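Local coordinates for ureidoglycolate hydrolase (Arabidopsis thaliana, PDB 4PXE), which hydrolyses (S)-ureidoglycolate to glyoxylate, carbon dioxide and ammonium with two manganese ions per subunit, a late step of purine breakdown in this plant, at residues P85-G90 with R127-I132; G199-F204 with L381-I386. All blocks are in the same frame, centred on the assembly; numbering follows the deposited sequence.

Both contacts are buried in the metal-binding part of the chain and meet at neighbouring strands of one sheet, 86-91 and 201-209. Contact 1 is the sheet itself: two parallel strands held mainly by backbone hydrogen bonds, with side chains sent to both faces. Contact 2 covers the face of the sheet that carries Ala-88, where the short helix 379-383 and the turn after it pack on strand 201-209; its only hydrogen bond across the segments is at the more exposed Gly-199 end, and the rest is apolar. The two are about 10 Å apart between centres and are joined directly where Glu-130 OE1 hydrogen-bonds Tyr-201 OH (2.7 Å).

Contact 1 of 2, residues P85-G90 with R127-I132; sequences PAVATG and RSLEII
Thr-89 O takes one hydrogen bond and one weaker contact from strand 129-132: Ile-132 N donates to it at 2.8 Å, and Ile-131 CA lies 3.1 Å from the same Thr-89 O in a CA-H...O contact. The arrangement is a parallel pair in the mixed central sheet of the M20 peptidase catalytic domain, the two strands being linked through helix 105-120. Glu-130 uses both its N and its O toward strand 86-90. Its N bonds Val-87 O, with the donor tilted 21° from the carbonyl plane, while its O receives Thr-89 N almost on the line of its C=O bond, at 2.9 Å. Val-87 N to Ser-128 O starts the series.

Val-87, Thr-89, Leu-129 and Ile-131 share one face, which helices 105-120 and 410-429 cover. There Val-87 and Leu-129 lie side by side, and CD2 of the leucine rests on CB of the valine at 3.8 Å. Thr-89 turns OG1 anti to its backbone N (chi1 -174°), and the hydroxyl bonds Leu-205 O of the next strand. Ala-88, Glu-130 and Ile-132 occupy the other face; CD1 of Ile-132 reaches Ala-88 CB at 4.1 Å, and both residues also touch Tyr-201, the hydroxyl partner of Glu-130. Ahead of the strands, Arg-127 runs its extended chain past Pro-85 O, its CD 3.4 Å from that oxygen, which lies at the edge of the guanidinium near its plane; the cation also meets the Phe-202 ring. Strand 86-91 leads directly to the metal ligand His-92. Near that end Gly-90 CA lies 3.1 Å from Ile-132 O, and a CB here would collide with that oxygen.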
loop_
_atom_site.group_PDB
_atom_site.type_symbol
_atom_site.label_atom_id
_atom_site.label_comp_id
_atom_site.label_asym_id
_atom_site.label_seq_id
_atom_site.Cartn_x
_atom_site.Cartn_y
_atom_site.Cartn_z
ATOM N N PRO A 85 48.048 -3.495 -1.069
ATOM C CA PRO A 85 46.589 -3.637 -1.005
ATOM C C PRO A 85 46.173 -4.153 0.375
ATOM O O PRO A 85 46.754 -5.120 0.877
ATOM C CB PRO A 85 46.298 -4.679 -2.087
ATOM C CG PRO A 85 47.409 -4.470 -3.097
ATOM C CD PRO A 85 48.619 -4.119 -2.279
ATOM N N ALA A 86 45.186 -3.494 0.978
ATOM C CA ALA A 86 44.774 -3.789 2.349
ATOM C C ALA A 86 43.873 -5.013 2.424
ATOM O O ALA A 86 43.352 -5.477 1.416
ATOM C CB ALA A 86 44.061 -2.590 2.948
ATOM N N VAL A 87 43.719 -5.546 3.631
ATOM C CA VAL A 87 42.705 -6.569 3.886
ATOM C C VAL A 87 41.454 -5.858 4.366
ATOM O O VAL A 87 41.496 -5.125 5.355
ATOM C CB VAL A 87 43.161 -7.570 4.961
ATOM C CG1 VAL A 87 42.181 -8.735 5.057
ATOM C CG2 VAL A 87 44.573 -8.069 4.652
ATOM N N ALA A 88 40.346 -6.066 3.652
ATOM C CA ALA A 88 39.101 -5.361 3.939
ATOM C C ALA A 88 38.058 -6.279 4.563
ATOM O O ALA A 88 38.043 -7.482 4.314
ATOM C CB ALA A 88 38.541 -4.717 2.664
ATOM N N THR A 89 37.185 -5.692 5.373
ATOM C CA THR A 89 36.059 -6.435 5.925
ATOM C C THR A 89 34.923 -5.469 6.171
ATOM O O THR A 89 35.153 -4.297 6.443
ATOM C CB THR A 89 36.424 -7.157 7.246
ATOM O OG1 THR A 89 35.321 -7.975 7.679
ATOM C CG2 THR A 89 36.767 -6.148 8.349
ATOM N N GLY A 90 33.685 -5.946 6.086
ATOM C CA GLY A 90 32.581 -5.069 6.404
ATOM C C GLY A 90 31.232 -5.615 6.007
ATOM O O GLY A 90 31.124 -6.736 5.521
ATOM N N ARG A 127 50.057 -5.645 6.079
ATOM C CA ARG A 127 49.022 -4.990 5.288
ATOM C C ARG A 127 48.042 -4.289 6.208
ATOM O O ARG A 127 47.700 -4.814 7.271
ATOM C CB ARG A 127 48.243 -6.013 4.466
ATOM C CG ARG A 127 49.070 -6.696 3.429
ATOM C CD ARG A 127 48.220 -7.624 2.610
ATOM N NE ARG A 127 49.006 -8.178 1.519
ATOM C CZ ARG A 127 49.815 -9.208 1.670
ATOM N NH1 ARG A 127 49.918 -9.758 2.868
ATOM N NH2 ARG A 127 50.516 -9.675 0.641
ATOM N N SER A 128 47.577 -3.115 5.793
ATOM C CA SER A 128 46.572 -2.388 6.551
ATOM C C SER A 128 45.301 -3.207 6.620
ATOM O O SER A 128 45.057 -4.066 5.767
ATOM C CB SER A 128 46.266 -1.045 5.890
ATOM O OG SER A 128 47.437 -0.240 5.860
ATOM N N LEU A 129 44.507 -2.945 7.648
ATOM C CA LEU A 129 43.165 -3.504 7.730
ATOM C C LEU A 129 42.168 -2.377 7.541
ATOM O O LEU A 129 42.348 -1.287 8.081
ATOM C CB LEU A 129 42.956 -4.188 9.084
ATOM C CG LEU A 129 43.980 -5.252 9.486
ATOM C CD1 LEU A 129 43.606 -5.828 10.840
ATOM C CD2 LEU A 129 44.078 -6.350 8.435
ATOM N N GLU A 130 41.104 -2.631 6.780
ATOM C CA GLU A 130 40.108 -1.589 6.558
ATOM C C GLU A 130 38.686 -2.117 6.688
ATOM O O GLU A 130 38.325 -3.103 6.043
ATOM C CB GLU A 130 40.321 -0.907 5.202
ATOM C CG GLU A 130 39.483 0.351 5.008
ATOM C CD GLU A 130 39.991 1.231 3.870
ATOM O OE1 GLU A 130 40.221 0.709 2.761
ATOM O OE2 GLU A 130 40.169 2.447 4.096
ATOM N N ILE A 131 37.904 -1.449 7.531
ATOM C CA ILE A 131 36.508 -1.786 7.737
ATOM C C ILE A 131 35.651 -0.946 6.805
ATOM O O ILE A 131 35.821 0.273 6.717
ATOM C CB ILE A 131 36.072 -1.506 9.178
ATOM C CG1 ILE A 131 36.940 -2.292 10.158
ATOM C CG2 ILE A 131 34.590 -1.859 9.359
ATOM C CD1 ILE A 131 36.542 -2.081 11.592
ATOM N N ILE A 132 34.722 -1.600 6.117
ATOM C CA ILE A 132 33.806 -0.911 5.222
ATOM C C ILE A 132 32.385 -1.005 5.756
ATOM O O ILE A 132 31.865 -2.103 5.982
ATOM C CB ILE A 132 33.827 -1.508 3.799
ATOM C CG1 ILE A 132 35.246 -1.516 3.223
ATOM C CG2 ILE A 132 32.892 -0.725 2.892
ATOM C CD1 ILE A 132 35.355 -2.234 1.898
#

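Contact 2 of 2, residues G199-F204 with L381-I386; sequences GSYFAF and LFMARI
Phe-204 carries CG anti to its backbone N (chi1 174°), while Met-383 sets CG anti to its carbonyl carbon; bends at chi2 (-55°) and chi3 then place its SD and CE. The two side chains cross at about a right angle. Met-383 CG sits over the centre of the phenylalanine ring, 3.7 Å from the centroid and 7° off the normal, a CH-pi contact. CB of the methionine comes down on the same ring at CD2, 3.6 Å away. SD stands farther out, 4.9 Å from the Phe-204 centroid, in a Met-aromatic contact, and beyond it CE reaches between two rings: it is 3.9 Å from Phe-204 CD1 and 4.0 Å from Tyr-201 CD2.

The contact joins the start of strand 201-209 to helix 379-383 and the turn that follows it, both parts of the catalytic domain of an M20 hydrolase. Ile-386 N bonds Met-383 O, and Ile-386 O accepts Gly-199 N at 2.9 Å, nearly straight. Beside this bond Ile-386 CG2 lies 4.1 Å from Ser-200 OG, a hydroxyl already bonded to Lys-197 O.

An alanine in place of Phe-204 would remove the ring, and would probably open a gap between Ala-88 and Met-383 and leave the methionine's CG, SD and CE freer to turn. Strand 201-209 carries the manganese ligand His-208, and the helix directly follows the substrate residues Tyr-377 and His-378. Backbone bonds from Phe-204 to Pro-388 and Gly-390 hold the strand as well. Between the two segments, side chains meet by apolar and ring contacts and the one hydrogen bond joins backbone atoms, so specificity here probably rests on shape more than on charge.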
loop_
_atom_site.group_PDB
_atom_site.type_symbol
_atom_site.label_atom_id
_atom_site.label_comp_id
_atom_site.label_asym_id
_atom_site.label_seq_id
_atom_site.Cartn_x
_atom_site.Cartn_y
_atom_site.Cartn_z
ATOM N N GLY A 199 41.772 -5.397 -7.625
ATOM C CA GLY A 199 42.957 -5.750 -6.861
ATOM C C GLY A 199 43.407 -4.696 -5.861
ATOM O O GLY A 199 44.494 -4.806 -5.296
ATOM N N SER A 200 42.585 -3.679 -5.624
ATOM C CA SER A 200 42.962 -2.635 -4.670
ATOM C C SER A 200 42.875 -3.137 -3.228
ATOM O O SER A 200 43.422 -2.521 -2.311
ATOM C CB SER A 200 42.122 -1.376 -4.858
ATOM O OG SER A 200 40.751 -1.668 -4.715
ATOM N N TYR A 201 42.187 -4.260 -3.035
ATOM C CA TYR A 201 42.227 -4.965 -1.758
ATOM C C TYR A 201 42.843 -6.345 -1.955
ATOM O O TYR A 201 42.575 -7.010 -2.956
ATOM C CB TYR A 201 40.817 -5.130 -1.186
ATOM C CG TYR A 201 40.220 -3.877 -0.600
ATOM C CD1 TYR A 201 40.911 -3.128 0.339
ATOM C CD2 TYR A 201 38.953 -3.446 -0.982
ATOM C CE1 TYR A 201 40.368 -1.977 0.888
ATOM C CE2 TYR A 201 38.393 -2.289 -0.441
ATOM C CZ TYR A 201 39.104 -1.560 0.494
ATOM O OH TYR A 201 38.548 -0.417 1.037
ATOM N N PHE A 202 43.660 -6.777 -0.995
ATOM C CA PHE A 202 44.239 -8.119 -0.993
ATOM C C PHE A 202 43.161 -9.196 -0.858
ATOM O O PHE A 202 43.205 -10.222 -1.532
ATOM C CB PHE A 202 45.263 -8.228 0.149
ATOM C CG PHE A 202 46.022 -9.530 0.186
ATOM C CD1 PHE A 202 46.915 -9.861 -0.824
ATOM C CD2 PHE A 202 45.886 -10.394 1.261
ATOM C CE1 PHE A 202 47.630 -11.048 -0.775
ATOM C CE2 PHE A 202 46.603 -11.584 1.316
ATOM C CZ PHE A 202 47.479 -11.907 0.293
ATOM N N ALA A 203 42.183 -8.945 0.017
ATOM C CA ALA A 203 41.039 -9.832 0.185
ATOM C C ALA A 203 39.939 -9.026 0.843
ATOM O O ALA A 203 40.207 -7.974 1.429
ATOM C CB ALA A 203 41.399 -11.025 1.056
ATOM N N PHE A 204 38.708 -9.522 0.723
ATOM C CA PHE A 204 37.548 -8.966 1.423
ATOM C C PHE A 204 36.819 -10.067 2.194
ATOM O O PHE A 204 36.478 -11.102 1.628
ATOM C CB PHE A 204 36.558 -8.299 0.452
ATOM C CG PHE A 204 35.297 -7.855 1.131
ATOM C CD1 PHE A 204 35.270 -6.669 1.840
ATOM C CD2 PHE A 204 34.159 -8.647 1.112
ATOM C CE1 PHE A 204 34.127 -6.269 2.511
ATOM C CE2 PHE A 204 33.018 -8.252 1.778
ATOM C CZ PHE A 204 33.007 -7.064 2.478
ATOM N N LEU A 381 29.012 -10.465 -2.577
ATOM C CA LEU A 381 28.728 -10.924 -3.936
ATOM C C LEU A 381 29.405 -10.011 -4.958
ATOM O O LEU A 381 29.938 -10.477 -5.973
ATOM C CB LEU A 381 27.213 -10.959 -4.179
ATOM C CG LEU A 381 26.745 -11.384 -5.572
ATOM C CD1 LEU A 381 27.222 -12.781 -5.880
ATOM C CD2 LEU A 381 25.235 -11.317 -5.645
ATOM N N PHE A 382 29.404 -8.712 -4.676
ATOM C CA PHE A 382 29.984 -7.735 -5.599
ATOM C C PHE A 382 31.445 -7.406 -5.305
ATOM O O PHE A 382 32.231 -7.137 -6.228
ATOM C CB PHE A 382 29.091 -6.501 -5.680
ATOM C CG PHE A 382 27.730 -6.834 -6.198
ATOM C CD1 PHE A 382 27.528 -6.997 -7.561
ATOM C CD2 PHE A 382 26.683 -7.103 -5.331
ATOM C CE1 PHE A 382 26.295 -7.368 -8.049
ATOM C CE2 PHE A 382 25.448 -7.481 -5.813
ATOM C CZ PHE A 382 25.250 -7.613 -7.170
ATOM N N MET A 383 31.827 -7.461 -4.030
ATOM C CA MET A 383 33.234 -7.311 -3.663
ATOM C C MET A 383 34.089 -8.388 -4.321
ATOM O O MET A 383 35.266 -8.157 -4.603
ATOM C CB MET A 383 33.410 -7.329 -2.135
ATOM C CG MET A 383 32.838 -6.105 -1.429
ATOM S SD MET A 383 33.482 -4.526 -2.049
ATOM C CE MET A 383 35.144 -4.559 -1.378
ATOM N N ALA A 384 33.495 -9.552 -4.570
ATOM C CA ALA A 384 34.175 -10.662 -5.243
ATOM C C ALA A 384 34.658 -10.292 -6.646
ATOM O O ALA A 384 35.551 -10.943 -7.197
ATOM C CB ALA A 384 33.272 -11.886 -5.306
ATOM N N ARG A 385 34.060 -9.256 -7.226
ATOM C CA ARG A 385 34.476 -8.792 -8.546
ATOM C C ARG A 385 35.752 -7.945 -8.490
ATOM O O ARG A 385 36.401 -7.721 -9.518
ATOM C CB ARG A 385 33.338 -8.001 -9.199
ATOM C CG ARG A 385 32.064 -8.793 -9.338
ATOM C CD ARG A 385 30.997 -7.985 -10.043
ATOM N NE ARG A 385 29.765 -8.745 -10.165
ATOM C CZ ARG A 385 28.743 -8.373 -10.929
ATOM N NH1 ARG A 385 28.821 -7.247 -11.628
ATOM N NH2 ARG A 385 27.657 -9.126 -10.997
ATOM N N ILE A 386 36.106 -7.492 -7.288
ATOM C CA ILE A 386 37.198 -6.550 -7.046
ATOM C C ILE A 386 38.384 -7.245 -6.382
ATOM O O ILE A 386 39.544 -6.890 -6.609
ATOM C CB ILE A 386 36.733 -5.398 -6.108
ATOM C CG1 ILE A 386 35.717 -4.512 -6.813
ATOM C CG2 ILE A 386 37.913 -4.544 -5.640
ATOM C CD1 ILE A 386 36.239 -3.950 -8.127
#